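Local coordinates for major capsid protein (Human herpesvirus 1, PDB 1NO7) that forms the shell of the herpes simplex virus capsid as its major protein, represented here by its large protease-resistant upper domain, at residues D255-L259 and H587-T592; G152-M156 and N568-Y572. Residue numbers count along the deposited sequence, not the author numbering.

Contact 1 (D255-L259 and H587-T592); sequences DDFTL and HHQLKT
Here the chain leaves the end of helix 234-256 and runs past one side of helix 583-593. Phe-257 (-131/40) breaks from the helix, and Thr-258 and Leu-259 are extended (-133/155 and -103/137). Residues 587-592 are helical, with a wider pi-type turn at 589-592. The CA atoms of Phe-257 and Thr-592 are 5.0 Å apart, those of Thr-258 and His-588 5.3 Å.

His-587 (chi1 t) brings its ring face against Leu-259. Leu-259 CD1 lies 4.2 Å from the His-587 ring centroid, a CH-pi contact. His-588 (chi1 m, chi2 -79°) points at the loop. His-588 ND1 accepts a hydrogen bond from Leu-259 N at 2.8 Å, and Thr-258 CG2 lies over the His-588 ring face, 4.3 Å from the centroid. His-588 NE2 is hydrogen-bonded to Gln-269 OE1. Gln-589 turns away, and Gln-589 NE2 is hydrogen-bonded to Lys-580 O. Lys-591 CB meets Leu-259 CD1 at 3.5 Å, while the lysine amine leads away. Thr-592 (chi1 p) sits between Phe-257 and Leu-259. Thr-592 CG2 is 3.6 Å from Leu-259 CD2, and Thr-592 OG1 is 3.4 Å from Phe-257 CB. Thr-592 OG1 donates back to His-588 O at 2.9 Å.

The contact joins the chain just after helix 234-256 to helix 583-593. His-588 ND1 accepts, so it must be unprotonated, and NE2 carries the proton that faces Gln-269 OE1.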
ATOM      1  N   ASP A 255      12.440  -5.884  18.095  1.00 57.34           N
ATOM      2  CA  ASP A 255      13.679  -5.939  18.870  1.00 57.34           C
ATOM      3  C   ASP A 255      13.421  -6.374  20.318  1.00 57.34           C
ATOM      4  O   ASP A 255      14.313  -6.912  20.985  1.00 57.34           O
ATOM      5  CB  ASP A 255      14.378  -4.575  18.840  1.00133.31           C
ATOM      6  CG  ASP A 255      14.678  -4.103  17.425  1.00133.31           C
ATOM      7  OD1 ASP A 255      15.351  -4.844  16.678  1.00133.31           O
ATOM      8  OD2 ASP A 255      14.241  -2.991  17.059  1.00133.31           O
ATOM      9  N   ASP A 256      12.197  -6.143  20.792  1.00 51.87           N
ATOM     10  CA  ASP A 256      11.802  -6.517  22.150  1.00 51.87           C
ATOM     11  C   ASP A 256      11.693  -8.034  22.349  1.00 51.87           C
ATOM     12  O   ASP A 256      11.728  -8.534  23.479  1.00 51.87           O
ATOM     13  CB  ASP A 256      10.457  -5.883  22.495  1.00 94.32           C
ATOM     14  CG  ASP A 256      10.601  -4.490  23.039  1.00 94.32           C
ATOM     15  OD1 ASP A 256       9.563  -3.812  23.180  1.00 94.32           O
ATOM     16  OD2 ASP A 256      11.746  -4.079  23.332  1.00 94.32           O
ATOM     17  N   PHE A 257      11.551  -8.755  21.242  1.00 38.64           N
ATOM     18  CA  PHE A 257      11.417 -10.202  21.263  1.00 38.64           C
ATOM     19  C   PHE A 257      12.373 -10.863  20.274  1.00 38.64           C
ATOM     20  O   PHE A 257      12.009 -11.806  19.563  1.00 38.64           O
ATOM     21  CB  PHE A 257       9.969 -10.572  20.959  1.00 43.27           C
ATOM     22  CG  PHE A 257       9.005 -10.099  22.002  1.00 43.27           C
ATOM     23  CD1 PHE A 257       7.688  -9.822  21.674  1.00 43.27           C
ATOM     24  CD2 PHE A 257       9.404  -9.970  23.323  1.00 43.27           C
ATOM     25  CE1 PHE A 257       6.772  -9.423  22.655  1.00 43.27           C
ATOM     26  CE2 PHE A 257       8.506  -9.573  24.311  1.00 43.27           C
ATOM     27  CZ  PHE A 257       7.184  -9.299  23.979  1.00 43.27           C
ATOM     28  N   THR A 258      13.586 -10.319  20.204  1.00 46.76           N
ATOM     29  CA  THR A 258      14.651 -10.878  19.374  1.00 46.76           C
ATOM     30  C   THR A 258      15.845 -10.894  20.329  1.00 46.76           C
ATOM     31  O   THR A 258      15.892 -10.112  21.285  1.00 46.76           O
ATOM     32  CB  THR A 258      15.000 -10.016  18.138  1.00 36.87           C
ATOM     33  OG1 THR A 258      13.854  -9.912  17.286  1.00 36.87           O
ATOM     34  CG2 THR A 258      16.141 -10.674  17.334  1.00 36.87           C
ATOM     35  N   LEU A 259      16.800 -11.781  20.091  1.00 63.14           N
ATOM     36  CA  LEU A 259      17.943 -11.869  20.978  1.00 63.14           C
ATOM     37  C   LEU A 259      19.172 -11.217  20.389  1.00 63.14           C
ATOM     38  O   LEU A 259      19.471 -11.378  19.204  1.00 63.14           O
ATOM     39  CB  LEU A 259      18.216 -13.333  21.313  1.00 85.73           C
ATOM     40  CG  LEU A 259      17.016 -13.999  21.988  1.00 85.73           C
ATOM     41  CD1 LEU A 259      17.233 -15.493  22.078  1.00 85.73           C
ATOM     42  CD2 LEU A 259      16.802 -13.391  23.366  1.00 85.73           C
ATOM     43  N   HIS A 587      12.898 -19.933  18.751  1.00 28.42           N
ATOM     44  CA  HIS A 587      13.948 -19.876  19.745  1.00 28.42           C
ATOM     45  C   HIS A 587      13.837 -18.514  20.432  1.00 28.42           C
ATOM     46  O   HIS A 587      13.579 -18.442  21.643  1.00 28.42           O
ATOM     47  CB  HIS A 587      15.311 -20.037  19.086  1.00 67.53           C
ATOM     48  CG  HIS A 587      16.449 -19.738  20.003  1.00 67.53           C
ATOM     49  ND1 HIS A 587      16.401 -20.014  21.352  1.00 67.53           N
ATOM     50  CD2 HIS A 587      17.665 -19.194  19.771  1.00 67.53           C
ATOM     51  CE1 HIS A 587      17.540 -19.650  21.913  1.00 67.53           C
ATOM     52  NE2 HIS A 587      18.324 -19.150  20.976  1.00 67.53           N
ATOM     53  N   HIS A 588      14.002 -17.447  19.641  1.00 27.97           N
ATOM     54  CA  HIS A 588      13.926 -16.061  20.120  1.00 27.97           C
ATOM     55  C   HIS A 588      12.586 -15.797  20.789  1.00 27.97           C
ATOM     56  O   HIS A 588      12.526 -15.505  21.986  1.00 27.97           O
ATOM     57  CB  HIS A 588      14.058 -15.077  18.955  1.00 41.51           C
ATOM     58  CG  HIS A 588      15.425 -15.017  18.347  1.00 41.51           C
ATOM     59  ND1 HIS A 588      16.467 -14.314  18.918  1.00 41.51           N
ATOM     60  CD2 HIS A 588      15.912 -15.543  17.198  1.00 41.51           C
ATOM     61  CE1 HIS A 588      17.534 -14.406  18.144  1.00 41.51           C
ATOM     62  NE2 HIS A 588      17.224 -15.146  17.094  1.00 41.51           N
ATOM     63  N   GLN A 589      11.513 -15.880  20.004  1.00 37.03           N
ATOM     64  CA  GLN A 589      10.181 -15.639  20.532  1.00 37.03           C
ATOM     65  C   GLN A 589      10.033 -16.302  21.909  1.00 37.03           C
ATOM     66  O   GLN A 589       9.484 -15.695  22.844  1.00 37.03           O
ATOM     67  CB  GLN A 589       9.135 -16.166  19.558  1.00 31.42           C
ATOM     68  CG  GLN A 589       9.153 -15.438  18.253  1.00 31.42           C
ATOM     69  CD  GLN A 589       8.418 -16.188  17.159  1.00 31.42           C
ATOM     70  OE1 GLN A 589       7.216 -16.482  17.268  1.00 31.42           O
ATOM     71  NE2 GLN A 589       9.139 -16.504  16.083  1.00 31.42           N
ATOM     72  N   LEU A 590      10.550 -17.532  22.037  1.00 44.36           N
ATOM     73  CA  LEU A 590      10.484 -18.275  23.295  1.00 44.36           C
ATOM     74  C   LEU A 590      11.309 -17.631  24.409  1.00 44.36           C
ATOM     75  O   LEU A 590      10.775 -17.327  25.481  1.00 44.36           O
ATOM     76  CB  LEU A 590      10.962 -19.711  23.082  1.00 37.15           C
ATOM     77  CG  LEU A 590       9.893 -20.687  22.572  1.00 37.15           C
ATOM     78  CD1 LEU A 590      10.540 -22.011  22.100  1.00 37.15           C
ATOM     79  CD2 LEU A 590       8.869 -20.912  23.701  1.00 37.15           C
ATOM     80  N   LYS A 591      12.605 -17.442  24.155  1.00 62.72           N
ATOM     81  CA  LYS A 591      13.527 -16.831  25.124  1.00 62.72           C
ATOM     82  C   LYS A 591      12.996 -15.499  25.679  1.00 62.72           C
ATOM     83  O   LYS A 591      12.853 -15.337  26.895  1.00 62.72           O
ATOM     84  CB  LYS A 591      14.886 -16.580  24.467  1.00 69.39           C
ATOM     85  CG  LYS A 591      15.757 -17.807  24.296  1.00 69.39           C
ATOM     86  CD  LYS A 591      16.462 -18.146  25.592  1.00 69.39           C
ATOM     87  CE  LYS A 591      17.429 -19.298  25.402  1.00 69.39           C
ATOM     88  NZ  LYS A 591      16.727 -20.529  24.939  1.00 69.39           N
ATOM     89  N   THR A 592      12.725 -14.552  24.778  1.00 50.95           N
ATOM     90  CA  THR A 592      12.213 -13.231  25.136  1.00 50.95           C
ATOM     91  C   THR A 592      10.862 -13.346  25.852  1.00 50.95           C
ATOM     92  O   THR A 592      10.504 -12.505  26.681  1.00 50.95           O
ATOM     93  CB  THR A 592      12.055 -12.369  23.873  1.00 76.31           C
ATOM     94  OG1 THR A 592      11.206 -13.046  22.935  1.00 76.31           O
ATOM     95  CG2 THR A 592      13.405 -12.141  23.222  1.00 76.31           C
TER

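Contact 2 (G152-M156 and N568-Y572); sequences GRHAM and NALTY
This is a loop-on-helix contact in the upper domain of the capsid protein. The connection between helices 139-150 and 158-169 passes over the start of helix 567-577. Residues 152-156 form no regular structure. Gly-152 has positive phi (94/1). Arg-153 (-128/169) and Ala-155 (-158/97) are extended; His-154 (-39/152) and Met-156 (-41/124) have a much less negative phi. Residues 568-572 are helical. The segments converge toward Met-156: CA atoms are 9.5 Å apart for Arg-153 and Tyr-572, but 5.8 Å for Ala-155 and Asn-568.

A hydrogen bond runs from Tyr-572 OH to His-154 O at 2.7 Å (Tyr-572 chi1 m, chi2 117°). A long aromatic side chain thus spans the wider gap. Asn-568 (chi1 m) points at the loop and lies against the backbone of Ala-155 and Met-156.

Van der Waals contacts surround the hydroxyl. Arg-153 CB is 3.2 Å and His-154 CB 3.5 Å from Tyr-572 OH. The guanidinium of Arg-153 goes elsewhere, to a salt bridge with Asp-256.

Helix 234-256 fills in beside both segments: His-246 meets the rings of His-154 and Tyr-572. Met-156 (chi1 m, chi2 t) is buried and also touches Met-366 and Phe-370 of helix 353-371. Thr-571 OG1 is hydrogen-bonded to Glu-567 O, and Met-156 CE stops 4.0 Å from Thr-571 OG1.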
ATOM      1  N   GLY A 152       1.454  -1.042  28.628  1.00 49.85           N
ATOM      2  CA  GLY A 152       2.841  -0.674  28.861  1.00 49.85           C
ATOM      3  C   GLY A 152       3.571  -0.170  27.628  1.00 49.85           C
ATOM      4  O   GLY A 152       4.764   0.139  27.694  1.00 49.85           O
ATOM      5  N   ARG A 153       2.868  -0.101  26.500  1.00 67.12           N
ATOM      6  CA  ARG A 153       3.453   0.387  25.252  1.00 67.12           C
ATOM      7  C   ARG A 153       2.557   1.477  24.682  1.00 67.12           C
ATOM      8  O   ARG A 153       1.414   1.657  25.133  1.00 67.12           O
ATOM      9  CB  ARG A 153       3.567  -0.731  24.217  1.00 72.09           C
ATOM     10  CG  ARG A 153       4.326  -1.961  24.677  1.00 72.09           C
ATOM     11  CD  ARG A 153       4.012  -3.168  23.773  1.00 72.09           C
ATOM     12  NE  ARG A 153       4.644  -4.396  24.254  1.00 72.09           N
ATOM     13  CZ  ARG A 153       5.956  -4.622  24.220  1.00 72.09           C
ATOM     14  NH1 ARG A 153       6.779  -3.705  23.720  1.00 72.09           N
ATOM     15  NH2 ARG A 153       6.447  -5.762  24.697  1.00 72.09           N
ATOM     16  N   HIS A 154       3.080   2.179  23.675  1.00 60.91           N
ATOM     17  CA  HIS A 154       2.379   3.275  23.001  1.00 60.91           C
ATOM     18  C   HIS A 154       0.877   3.035  22.781  1.00 60.91           C
ATOM     19  O   HIS A 154       0.423   1.887  22.654  1.00 60.91           O
ATOM     20  CB  HIS A 154       3.042   3.561  21.653  1.00 59.07           C
ATOM     21  CG  HIS A 154       2.446   4.729  20.933  1.00 59.07           C
ATOM     22  ND1 HIS A 154       2.778   6.034  21.229  1.00 59.07           N
ATOM     23  CD2 HIS A 154       1.495   4.792  19.974  1.00 59.07           C
ATOM     24  CE1 HIS A 154       2.057   6.850  20.481  1.00 59.07           C
ATOM     25  NE2 HIS A 154       1.270   6.121  19.711  1.00 59.07           N
ATOM     26  N   ALA A 155       0.112   4.129  22.722  1.00 38.77           N
ATOM     27  CA  ALA A 155      -1.331   3.998  22.526  1.00 38.77           C
ATOM     28  C   ALA A 155      -2.018   5.239  21.964  1.00 38.77           C
ATOM     29  O   ALA A 155      -2.381   6.155  22.715  1.00 38.77           O
ATOM     30  CB  ALA A 155      -2.001   3.586  23.850  1.00 17.34           C
ATOM     31  N   MET A 156      -2.218   5.239  20.645  1.00 41.25           N
ATOM     32  CA  MET A 156      -2.879   6.339  19.938  1.00 41.25           C
ATOM     33  C   MET A 156      -4.085   6.836  20.762  1.00 41.25           C
ATOM     34  O   MET A 156      -4.966   6.053  21.127  1.00 41.25           O
ATOM     35  CB  MET A 156      -3.310   5.855  18.530  1.00 17.79           C
ATOM     36  CG  MET A 156      -2.124   5.487  17.616  1.00 17.79           C
ATOM     37  SD  MET A 156      -2.627   5.014  15.930  1.00 17.79           S
ATOM     38  CE  MET A 156      -2.472   3.197  16.003  1.00 17.79           C
ATOM     39  N   ASN A 568      -5.549   0.330  18.746  1.00 51.54           N
ATOM     40  CA  ASN A 568      -4.334   0.079  19.528  1.00 51.54           C
ATOM     41  C   ASN A 568      -4.106  -1.415  19.763  1.00 51.54           C
ATOM     42  O   ASN A 568      -3.014  -1.938  19.500  1.00 51.54           O
ATOM     43  CB  ASN A 568      -4.401   0.802  20.870  1.00 53.44           C
ATOM     44  CG  ASN A 568      -4.063   2.268  20.751  1.00 53.44           C
ATOM     45  OD1 ASN A 568      -4.872   3.132  21.098  1.00 53.44           O
ATOM     46  ND2 ASN A 568      -2.859   2.562  20.253  1.00 53.44           N
ATOM     47  N   ALA A 569      -5.138  -2.097  20.255  1.00 31.57           N
ATOM     48  CA  ALA A 569      -5.056  -3.531  20.505  1.00 31.57           C
ATOM     49  C   ALA A 569      -4.783  -4.231  19.170  1.00 31.57           C
ATOM     50  O   ALA A 569      -3.673  -4.739  18.910  1.00 31.57           O
ATOM     51  CB  ALA A 569      -6.369  -4.022  21.097  1.00 97.18           C
ATOM     52  N   LEU A 570      -5.807  -4.223  18.319  1.00 13.17           N
ATOM     53  CA  LEU A 570      -5.733  -4.850  17.002  1.00 13.17           C
ATOM     54  C   LEU A 570      -4.412  -4.580  16.294  1.00 13.17           C
ATOM     55  O   LEU A 570      -4.006  -5.333  15.404  1.00 13.17           O
ATOM     56  CB  LEU A 570      -6.893  -4.366  16.131  1.00 25.47           C
ATOM     57  CG  LEU A 570      -6.781  -4.704  14.650  1.00 25.47           C
ATOM     58  CD1 LEU A 570      -6.577  -6.188  14.470  1.00 25.47           C
ATOM     59  CD2 LEU A 570      -8.056  -4.243  13.943  1.00 25.47           C
ATOM     60  N   THR A 571      -3.742  -3.502  16.691  1.00 26.93           N
ATOM     61  CA  THR A 571      -2.478  -3.154  16.074  1.00 26.93           C
ATOM     62  C   THR A 571      -1.448  -4.158  16.507  1.00 26.93           C
ATOM     63  O   THR A 571      -0.954  -4.940  15.691  1.00 26.93           O
ATOM     64  CB  THR A 571      -1.982  -1.785  16.506  1.00 36.58           C
ATOM     65  OG1 THR A 571      -2.814  -0.759  15.940  1.00 36.58           O
ATOM     66  CG2 THR A 571      -0.558  -1.605  16.044  1.00 36.58           C
ATOM     67  N   TYR A 572      -1.129  -4.125  17.801  1.00 43.73           N
ATOM     68  CA  TYR A 572      -0.139  -5.028  18.387  1.00 43.73           C
ATOM     69  C   TYR A 572      -0.469  -6.478  18.044  1.00 43.73           C
ATOM     70  O   TYR A 572       0.429  -7.303  17.794  1.00 43.73           O
ATOM     71  CB  TYR A 572      -0.105  -4.837  19.897  1.00 44.44           C
ATOM     72  CG  TYR A 572       0.469  -3.501  20.300  1.00 44.44           C
ATOM     73  CD1 TYR A 572      -0.310  -2.562  20.987  1.00 44.44           C
ATOM     74  CD2 TYR A 572       1.799  -3.181  20.010  1.00 44.44           C
ATOM     75  CE1 TYR A 572       0.226  -1.326  21.383  1.00 44.44           C
ATOM     76  CE2 TYR A 572       2.354  -1.965  20.393  1.00 44.44           C
ATOM     77  CZ  TYR A 572       1.562  -1.031  21.085  1.00 44.44           C
ATOM     78  OH  TYR A 572       2.111   0.180  21.488  1.00 44.44           O
TER

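Both contacts set a loop against one of two helices that follow each other near the end of the modelled chain, 567-577 and 583-593. Their segments alternate along the sequence, and their centres are about 19 Å apart. Helix 234-256 ties them together: its end leads into contact 1, and His-246 packs into contact 2. They also touch directly, as Arg-153 forms a salt bridge with Asp-256 and packs on Phe-257. Both are partly buried. Contact 2 buries Met-156, Thr-571 and Tyr-572; contact 1, farther from the chain centre, has exposed His-587 and Lys-591 at its margin. The hydrogen-bond donor is loop backbone in contact 1 and a helix side chain in contact 2.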